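Local coordinates for protein beta-phenylalanine aminotransferase (Variovorax paradoxus, PDB 4AO9) that transfers the amino group of beta-phenylalanine, probably to a keto acid by way of its bound pyridoxal-5'-phosphate, as in other class III aminotransferases, at residues Y89-F92 with I93-Y96; Y414-P417 with R418-V422. All blocks are in the same frame, centred on the assembly; numbering follows the deposited sequence.

Contact 1 (89-92 with 93-96) and contact 2 (414-417 with 418-422) are two local turns lying against each other, their centres about 7 Å apart. Strands 88-91 and 413-414 run parallel in one sheet, and the probable hydrogen bonds Ala-90 O to Tyr-414 N and Phe-92 N to Tyr-414 O join the two contacts. Contact 1 leaves that sheet for a loop, whereas contact 2 crosses from it to strand 420-422 of a separate antiparallel sheet. Contact 1 is buried throughout and is held by a carboxylate accepting two backbone N-H groups. In contact 2, Pro-417 and Arg-418 are partly exposed; a backbone bond closes the turn and a serine hydroxyl donates to a carbonyl.

Contact 1: residues Y89-F92 with I93-Y96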
loop_
_atom_site.group_PDB
_atom_site.type_symbol
_atom_site.label_atom_id
_atom_site.label_comp_id
_atom_site.label_asym_id
_atom_site.label_seq_id
_atom_site.Cartn_x
_atom_site.Cartn_y
_atom_site.Cartn_z
ATOM N N TYR A 89 -29.422 -0.843 4.758
ATOM C CA TYR A 89 -29.208 -2.197 4.270
ATOM C C TYR A 89 -28.507 -3.069 5.291
ATOM O O TYR A 89 -27.676 -2.589 6.077
ATOM C CB TYR A 89 -28.319 -2.202 3.027
ATOM C CG TYR A 89 -28.731 -1.277 1.920
ATOM C CD1 TYR A 89 -29.666 -1.677 0.964
ATOM C CD2 TYR A 89 -28.165 -0.008 1.811
ATOM C CE1 TYR A 89 -30.035 -0.832 -0.067
ATOM C CE2 TYR A 89 -28.528 0.838 0.790
ATOM C CZ TYR A 89 -29.458 0.425 -0.147
ATOM O OH TYR A 89 -29.802 1.280 -1.163
ATOM N N ALA A 90 -28.821 -4.359 5.256
ATOM C CA ALA A 90 -27.955 -5.350 5.871
ATOM C C ALA A 90 -26.794 -5.581 4.917
ATOM O O ALA A 90 -27.000 -5.825 3.724
ATOM C CB ALA A 90 -28.712 -6.655 6.122
ATOM N N ASP A 91 -25.582 -5.477 5.458
ATOM C CA ASP A 91 -24.338 -5.580 4.691
ATOM C C ASP A 91 -23.884 -7.035 4.534
ATOM O O ASP A 91 -23.465 -7.664 5.498
ATOM C CB ASP A 91 -23.257 -4.786 5.423
ATOM C CG ASP A 91 -21.890 -4.914 4.781
ATOM O OD1 ASP A 91 -21.811 -5.299 3.598
ATOM O OD2 ASP A 91 -20.904 -4.622 5.479
ATOM N N PHE A 92 -23.947 -7.532 3.305
ATOM C CA PHE A 92 -23.471 -8.869 2.963
ATOM C C PHE A 92 -22.226 -8.867 2.082
ATOM O O PHE A 92 -21.964 -9.822 1.356
ATOM C CB PHE A 92 -24.605 -9.692 2.324
ATOM C CG PHE A 92 -25.537 -10.294 3.326
ATOM C CD1 PHE A 92 -26.564 -9.538 3.884
ATOM C CD2 PHE A 92 -25.354 -11.610 3.753
ATOM C CE1 PHE A 92 -27.413 -10.097 4.833
ATOM C CE2 PHE A 92 -26.200 -12.174 4.691
ATOM C CZ PHE A 92 -27.226 -11.413 5.237
ATOM N N ILE A 93 -21.443 -7.798 2.174
ATOM C CA ILE A 93 -20.172 -7.732 1.435
ATOM C C ILE A 93 -18.974 -7.335 2.332
ATOM O O ILE A 93 -17.848 -7.787 2.110
ATOM C CB ILE A 93 -20.322 -6.882 0.121
ATOM C CG1 ILE A 93 -18.997 -6.757 -0.637
ATOM C CG2 ILE A 93 -20.906 -5.510 0.425
ATOM C CD1 ILE A 93 -18.385 -8.100 -1.077
ATOM N N ALA A 94 -19.205 -6.492 3.333
ATOM C CA ALA A 94 -18.222 -6.258 4.404
ATOM C C ALA A 94 -16.790 -6.014 3.913
ATOM O O ALA A 94 -15.856 -6.747 4.274
ATOM C CB ALA A 94 -18.280 -7.411 5.437
ATOM N N GLU A 95 -16.648 -4.981 3.082
ATOM C CA GLU A 95 -15.364 -4.530 2.544
ATOM C C GLU A 95 -14.561 -5.667 1.915
ATOM O O GLU A 95 -13.346 -5.770 2.089
ATOM C CB GLU A 95 -14.579 -3.757 3.610
ATOM C CG GLU A 95 -13.555 -2.765 3.033
ATOM C CD GLU A 95 -14.199 -1.669 2.214
ATOM O OE1 GLU A 95 -14.418 -1.865 1.006
ATOM O OE2 GLU A 95 -14.476 -0.595 2.774
ATOM N N TYR A 96 -15.265 -6.522 1.178
ATOM C CA TYR A 96 -14.625 -7.590 0.412
ATOM C C TYR A 96 -13.751 -8.459 1.315
ATOM O O TYR A 96 -12.651 -8.851 0.942
ATOM C CB TYR A 96 -13.865 -7.015 -0.813
ATOM C CG TYR A 96 -14.842 -6.619 -1.906
ATOM C CD1 TYR A 96 -15.535 -5.404 -1.852
ATOM C CD2 TYR A 96 -15.130 -7.491 -2.951
ATOM C CE1 TYR A 96 -16.478 -5.064 -2.834
ATOM C CE2 TYR A 96 -16.053 -7.155 -3.934
ATOM C CZ TYR A 96 -16.721 -5.946 -3.867
ATOM O OH TYR A 96 -17.646 -5.632 -4.833
#
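Asp-91 reaches its carboxylate forward to the backbone N-H groups of Ile-93 and Ala-94 in an Asx turn that ends strand 88-91 and starts the following loop. With CG anti to the backbone N (chi1 175°), OD1 lies ahead along the chain and collects two successive backbone N-H groups. Ile-93 comes first: its N donates to Asp-91 OD1 at 2.9 Å, from well above the carboxylate plane. The CG2 methyl of Ile-93 also rests 3.3 Å from Asp-91 OD1, a nonpolar flank beside the buried oxygen. The N-H of Ala-94 comes next, reaching Asp-91 OD1 at 2.9 Å in a nearly straight bond, on the syn side and from the same face as Ile-93 N. A short, acidic side chain suits this place, since one oxygen grips both amides while OD2 is hydrogen-bonded to His-103. From Ala-94 onward three residues have positive phi, so the backbone coils in a left-handed sense, and the small methyl of Ala-94 sits 3.8 Å from Asp-91 OD2. Glu-95 turns away, forming a salt bridge with Arg-61 and accepting from the backbone N of Thr-123 of the second subunit. Tyr-96 closes the coil with a weak bond from its N to Ile-93 O, 3.0 Å long, and one face of its ring is covered by Ile-93 CD1, which stands 3.6 Å above the ring plane, over its centre.

Contact 2: residues Y414-P417 with R418-V422; sequences YSSP and RGFVV
Ser-416 holds its hydroxyl between the backbone N and the carbonyl carbon (chi1 59°), which sends OG across the turn to the start of the next strand, while Phe-420, with CG anti to the backbone N (chi1 -174°), swings its ring away from the turn. The result is a type I beta turn from Ser-416 to Gly-419, strapped by a side chain reaching one residue further. Ser-416 OG donates to Phe-420 O at 2.8 Å, meeting the oxygen in the carbonyl plane on a lone pair. Serine suits the place because its hydroxyl, one carbon from the backbone, is short enough to meet that carbonyl across the turn and has a proton to give. The backbone path also packs Phe-420 CB closely on Ser-416 OG, at 3.2 Å. The turn itself is closed by Gly-419 N donating to Ser-416 O at 3.0 Å, with the N-H well above the carbonyl plane. Pro-417 suits the second position because its ring fixes phi near the value a type I turn needs. Gly-419, the fourth residue, has phi 87°, a backbone shape that would press a CB on the preceding carbonyl oxygen and so suits glycine. Arg-418 passes its CG 4.0 Å from Ser-416 OG, then runs extended, its side chain coming within about 6 Å of a bound PLP. Val-422 lays CG2 on one face of the Phe-420 ring, 3.5 Å above its plane. The Tyr-414 hydroxyl is hydrogen-bonded to Thr-123 O of the second subunit. Arg-418 and Ser-415 touch helix 398-410, strand 420-422 pairs antiparallel with strand 377-381, and strand 413-414 lies parallel to strand 88-91.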
loop_
_atom_site.group_PDB
_atom_site.type_symbol
_atom_site.label_atom_id
_atom_site.label_comp_id
_atom_site.label_asym_id
_atom_site.label_seq_id
_atom_site.Cartn_x
_atom_site.Cartn_y
_atom_site.Cartn_z
ATOM N N TYR A 414 -27.362 -5.065 0.993
ATOM C CA TYR A 414 -26.244 -4.511 0.237
ATOM C C TYR A 414 -25.233 -5.614 -0.010
ATOM O O TYR A 414 -24.667 -6.169 0.924
ATOM C CB TYR A 414 -25.606 -3.366 1.012
ATOM C CG TYR A 414 -24.544 -2.600 0.256
ATOM C CD1 TYR A 414 -24.892 -1.715 -0.760
ATOM C CD2 TYR A 414 -23.193 -2.736 0.581
ATOM C CE1 TYR A 414 -23.933 -0.994 -1.446
ATOM C CE2 TYR A 414 -22.223 -2.013 -0.089
ATOM C CZ TYR A 414 -22.600 -1.153 -1.112
ATOM O OH TYR A 414 -21.647 -0.416 -1.795
ATOM N N SER A 415 -25.049 -5.924 -1.284
ATOM C CA SER A 415 -24.195 -7.012 -1.716
ATOM C C SER A 415 -23.178 -6.477 -2.712
ATOM O O SER A 415 -23.103 -5.274 -2.953
ATOM C CB SER A 415 -25.048 -8.097 -2.386
ATOM O OG SER A 415 -25.624 -7.622 -3.602
ATOM N N SER A 416 -22.392 -7.373 -3.291
ATOM C CA SER A 416 -21.484 -6.989 -4.363
ATOM C C SER A 416 -22.100 -7.271 -5.736
ATOM O O SER A 416 -22.819 -8.266 -5.921
ATOM C CB SER A 416 -20.174 -7.747 -4.228
ATOM O OG SER A 416 -20.424 -9.129 -4.276
ATOM N N PRO A 417 -21.801 -6.407 -6.724
ATOM C CA PRO A 417 -22.255 -6.677 -8.084
ATOM C C PRO A 417 -21.868 -8.074 -8.579
ATOM O O PRO A 417 -22.649 -8.700 -9.302
ATOM C CB PRO A 417 -21.544 -5.602 -8.904
ATOM C CG PRO A 417 -21.452 -4.443 -7.955
ATOM C CD PRO A 417 -21.184 -5.069 -6.607
ATOM N N ARG A 418 -20.693 -8.559 -8.188
ATOM C CA ARG A 418 -20.215 -9.850 -8.688
ATOM C C ARG A 418 -20.852 -11.066 -8.003
ATOM O O ARG A 418 -20.552 -12.187 -8.382
ATOM C CB ARG A 418 -18.676 -9.934 -8.685
ATOM C CG ARG A 418 -18.010 -10.142 -7.330
ATOM C CD ARG A 418 -16.491 -9.916 -7.437
ATOM N NE ARG A 418 -15.787 -10.375 -6.239
ATOM C CZ ARG A 418 -14.589 -9.943 -5.850
ATOM N NH1 ARG A 418 -13.937 -9.016 -6.556
ATOM N NH2 ARG A 418 -14.045 -10.427 -4.743
ATOM N N GLY A 419 -21.720 -10.838 -7.014
ATOM C CA GLY A 419 -22.426 -11.930 -6.336
ATOM C C GLY A 419 -21.669 -12.528 -5.159
ATOM O O GLY A 419 -22.060 -13.562 -4.626
ATOM N N PHE A 420 -20.571 -11.880 -4.774
ATOM C CA PHE A 420 -19.743 -12.272 -3.627
ATOM C C PHE A 420 -20.452 -11.924 -2.318
ATOM O O PHE A 420 -20.824 -10.772 -2.104
ATOM C CB PHE A 420 -18.408 -11.519 -3.742
ATOM C CG PHE A 420 -17.348 -11.896 -2.731
ATOM C CD1 PHE A 420 -17.254 -13.173 -2.169
ATOM C CD2 PHE A 420 -16.376 -10.950 -2.391
ATOM C CE1 PHE A 420 -16.208 -13.482 -1.263
ATOM C CE2 PHE A 420 -15.327 -11.258 -1.510
ATOM C CZ PHE A 420 -15.244 -12.527 -0.940
ATOM N N VAL A 421 -20.660 -12.938 -1.476
ATOM C CA VAL A 421 -21.333 -12.808 -0.191
ATOM C C VAL A 421 -20.329 -13.065 0.919
ATOM O O VAL A 421 -19.616 -14.069 0.899
ATOM C CB VAL A 421 -22.491 -13.826 -0.084
ATOM C CG1 VAL A 421 -23.087 -13.856 1.329
ATOM C CG2 VAL A 421 -23.557 -13.504 -1.114
ATOM N N VAL A 422 -20.271 -12.147 1.883
ATOM C CA VAL A 422 -19.240 -12.174 2.917
ATOM C C VAL A 422 -19.904 -11.976 4.270
ATOM O O VAL A 422 -20.517 -10.933 4.502
ATOM C CB VAL A 422 -18.215 -11.019 2.700
ATOM C CG1 VAL A 422 -17.174 -10.965 3.818
ATOM C CG2 VAL A 422 -17.524 -11.129 1.337
#